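Local coordinates for protein hypothetical dTDP-4-dehydrorhamnose 3,5-epimerase (Sulfolobus tokodaii, PDB 2B9U) that probably catalyses the epimerization of the C3' and C5' positions of dTDP-4-dehydro-6-deoxy-glucose, a step in dTDP-L-rhamnose biosynthesis, at residues Ile80-Val85 with His118-Leu123. Sequence-based numbering, arbitrary orientation.
Sequences ILDVAV and HGFQAL
Asp82 and His118 reach each other because both carry CG anti to the backbone N, with chi1 -159° in Asp82 and 164° in His118. The two side chains cross at about a right angle, diagonally from the Asp82-Phe120 pair to the Ala84-His118 pair, the next non-hydrogen-bonded one. His118 NE2 donates to Asp82 OD1 at 2.6 Å. Asp82 OD1 uses its syn lone pair and lies almost in the imidazole plane, although the carboxylate is turned 52° from the ring. An alanine in place of Asp82 would probably leave the His118 NE2-H without its acceptor and the ring freer to turn.

Phe120 places CG between the backbone N and the carbonyl carbon, and its ring lies beside Ile80. Ile80 CD1 meets Phe120 CB at 3.7 Å. On the other branch, Ile80 CG2 is 3.8 Å from Phe120 CD1. The rim of the phenyl ring also faces CE1 of His118.

The two segments are antiparallel neighbours in the five-stranded sheet of a cupin-type jelly roll, the flattened barrel of the RmlC family. Ile80, Asp82, His118 and Phe120 share the face turned to the other sheet. There Ile73 touches both Asp82 and His118, and Val128 touches both Ile80 and Phe120. The polar pair is buried between the sheets, with Ile112 also against both partners and Lys71 touching His118.

Four backbone bonds join the strands. Leu81 and Gln121 form one hydrogen-bonded pair, with Leu81 N to Gln121 O at 2.9 Å. Val83 and Gly119 form the other, with Val83 N to Gly119 O at 2.8 Å. Leu81 and Gln121 point to the opposite face. In the Gln121 side chain, OE1 bonds to Ile154 N and NE2 to Gly55 O. Past the strand end, Leu123 CD2 comes within 4.2 Å of Leu81 CB.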
ATOM      1  N   ILE A  80      10.244  -1.409  12.381  1.00 22.95           N
ATOM      2  CA  ILE A  80      11.023  -2.588  12.001  1.00 22.96           C
ATOM      3  C   ILE A  80      12.497  -2.221  11.778  1.00 23.12           C
ATOM      4  O   ILE A  80      12.809  -1.077  11.453  1.00 23.43           O
ATOM      5  CB  ILE A  80      10.455  -3.297  10.729  1.00 22.70           C
ATOM      6  CG1 ILE A  80      10.741  -2.465   9.460  1.00 22.75           C
ATOM      7  CG2 ILE A  80       8.973  -3.619  10.907  1.00 21.71           C
ATOM      8  CD1 ILE A  80      10.479  -3.218   8.141  1.00 23.31           C
ATOM      9  N   LEU A  81      13.391  -3.186  11.972  1.00 22.85           N
ATOM     10  CA  LEU A  81      14.758  -3.044  11.504  1.00 23.22           C
ATOM     11  C   LEU A  81      14.803  -3.822  10.210  1.00 23.40           C
ATOM     12  O   LEU A  81      14.750  -5.038  10.217  1.00 23.50           O
ATOM     13  CB  LEU A  81      15.783  -3.614  12.499  1.00 23.34           C
ATOM     14  CG  LEU A  81      17.259  -3.570  12.033  1.00 23.24           C
ATOM     15  CD1 LEU A  81      17.726  -2.125  11.786  1.00 21.48           C
ATOM     16  CD2 LEU A  81      18.172  -4.285  13.038  1.00 23.49           C
ATOM     17  N   ASP A  82      14.892  -3.100   9.108  1.00 23.78           N
ATOM     18  CA  ASP A  82      14.839  -3.677   7.790  1.00 24.38           C
ATOM     19  C   ASP A  82      16.241  -3.882   7.222  1.00 24.52           C
ATOM     20  O   ASP A  82      17.112  -3.025   7.387  1.00 24.46           O
ATOM     21  CB  ASP A  82      14.054  -2.756   6.876  1.00 24.79           C
ATOM     22  CG  ASP A  82      13.524  -3.472   5.691  1.00 26.14           C
ATOM     23  OD1 ASP A  82      12.780  -4.448   5.904  1.00 27.33           O
ATOM     24  OD2 ASP A  82      13.876  -3.085   4.565  1.00 29.74           O
ATOM     25  N   VAL A  83      16.457  -5.022   6.569  1.00 24.30           N
ATOM     26  CA  VAL A  83      17.790  -5.385   6.082  1.00 24.30           C
ATOM     27  C   VAL A  83      17.724  -5.876   4.632  1.00 24.83           C
ATOM     28  O   VAL A  83      16.770  -6.564   4.245  1.00 24.40           O
ATOM     29  CB  VAL A  83      18.441  -6.490   6.966  1.00 24.82           C
ATOM     30  CG1 VAL A  83      19.843  -6.806   6.493  1.00 24.30           C
ATOM     31  CG2 VAL A  83      18.456  -6.080   8.434  1.00 24.57           C
ATOM     32  N   ALA A  84      18.727  -5.495   3.833  1.00 24.76           N
ATOM     33  CA  ALA A  84      18.914  -5.995   2.467  1.00 24.95           C
ATOM     34  C   ALA A  84      20.334  -6.512   2.335  1.00 25.75           C
ATOM     35  O   ALA A  84      21.264  -5.795   2.667  1.00 25.45           O
ATOM     36  CB  ALA A  84      18.696  -4.886   1.481  1.00 24.36           C
ATOM     37  N   VAL A  85      20.500  -7.724   1.816  1.00 26.93           N
ATOM     38  CA  VAL A  85      21.813  -8.368   1.734  1.00 29.09           C
ATOM     39  C   VAL A  85      22.163  -8.661   0.277  1.00 30.30           C
ATOM     40  O   VAL A  85      21.384  -9.329  -0.416  1.00 30.52           O
ATOM     41  CB  VAL A  85      21.849  -9.698   2.549  1.00 28.73           C
ATOM     42  CG1 VAL A  85      23.230 -10.351   2.461  1.00 29.29           C
ATOM     43  CG2 VAL A  85      21.478  -9.452   4.021  1.00 28.19           C
ATOM     44  N   HIS A 118      15.947  -9.879   1.369  1.00 24.09           N
ATOM     45  CA  HIS A 118      15.308  -8.938   2.297  1.00 23.68           C
ATOM     46  C   HIS A 118      14.770  -9.595   3.578  1.00 23.35           C
ATOM     47  O   HIS A 118      14.137 -10.630   3.544  1.00 23.68           O
ATOM     48  CB  HIS A 118      14.194  -8.138   1.581  1.00 23.39           C
ATOM     49  CG  HIS A 118      13.249  -7.439   2.519  1.00 23.31           C
ATOM     50  ND1 HIS A 118      11.917  -7.772   2.617  1.00 22.75           N
ATOM     51  CD2 HIS A 118      13.454  -6.454   3.423  1.00 22.39           C
ATOM     52  CE1 HIS A 118      11.340  -7.021   3.536  1.00 22.18           C
ATOM     53  NE2 HIS A 118      12.251  -6.210   4.037  1.00 22.81           N
ATOM     54  N   GLY A 119      15.000  -8.962   4.709  1.00 23.17           N
ATOM     55  CA  GLY A 119      14.369  -9.406   5.933  1.00 22.80           C
ATOM     56  C   GLY A 119      14.197  -8.250   6.884  1.00 22.44           C
ATOM     57  O   GLY A 119      14.697  -7.154   6.634  1.00 21.88           O
ATOM     58  N   PHE A 120      13.472  -8.497   7.969  1.00 22.23           N
ATOM     59  CA  PHE A 120      13.354  -7.517   9.041  1.00 22.96           C
ATOM     60  C   PHE A 120      13.022  -8.199  10.351  1.00 23.15           C
ATOM     61  O   PHE A 120      12.503  -9.317  10.356  1.00 23.00           O
ATOM     62  CB  PHE A 120      12.294  -6.442   8.731  1.00 22.37           C
ATOM     63  CG  PHE A 120      10.885  -6.977   8.603  1.00 22.39           C
ATOM     64  CD1 PHE A 120      10.053  -7.089   9.721  1.00 21.75           C
ATOM     65  CD2 PHE A 120      10.379  -7.337   7.361  1.00 23.61           C
ATOM     66  CE1 PHE A 120       8.757  -7.553   9.601  1.00 23.06           C
ATOM     67  CE2 PHE A 120       9.069  -7.813   7.237  1.00 22.75           C
ATOM     68  CZ  PHE A 120       8.261  -7.921   8.345  1.00 21.28           C
ATOM     69  N   GLN A 121      13.329  -7.517  11.450  1.00 23.64           N
ATOM     70  CA  GLN A 121      12.730  -7.828  12.734  1.00 24.05           C
ATOM     71  C   GLN A 121      11.741  -6.736  13.157  1.00 24.71           C
ATOM     72  O   GLN A 121      12.040  -5.534  13.072  1.00 24.95           O
ATOM     73  CB  GLN A 121      13.781  -8.054  13.822  1.00 24.13           C
ATOM     74  CG  GLN A 121      13.159  -8.503  15.152  1.00 22.38           C
ATOM     75  CD  GLN A 121      14.182  -8.931  16.173  1.00 24.07           C
ATOM     76  OE1 GLN A 121      15.168  -8.234  16.422  1.00 24.04           O
ATOM     77  NE2 GLN A 121      13.943 -10.074  16.788  1.00 23.60           N
ATOM     78  N   ALA A 122      10.555  -7.161  13.588  1.00 24.85           N
ATOM     79  CA  ALA A 122       9.586  -6.230  14.165  1.00 24.70           C
ATOM     80  C   ALA A 122      10.073  -5.784  15.551  1.00 24.76           C
ATOM     81  O   ALA A 122      10.319  -6.618  16.433  1.00 24.40           O
ATOM     82  CB  ALA A 122       8.192  -6.866  14.223  1.00 24.11           C
ATOM     83  N   LEU A 123      10.246  -4.468  15.712  1.00 25.00           N
ATOM     84  CA  LEU A 123      10.719  -3.872  16.954  1.00 25.98           C
ATOM     85  C   LEU A 123       9.538  -3.630  17.902  1.00 26.61           C
ATOM     86  O   LEU A 123       9.677  -3.604  19.124  1.00 26.95           O
ATOM     87  CB  LEU A 123      11.502  -2.567  16.657  1.00 26.10           C
ATOM     88  CG  LEU A 123      12.708  -2.712  15.716  1.00 25.15           C
ATOM     89  CD1 LEU A 123      13.410  -1.394  15.482  1.00 25.51           C
ATOM     90  CD2 LEU A 123      13.732  -3.755  16.204  1.00 25.87           C
TER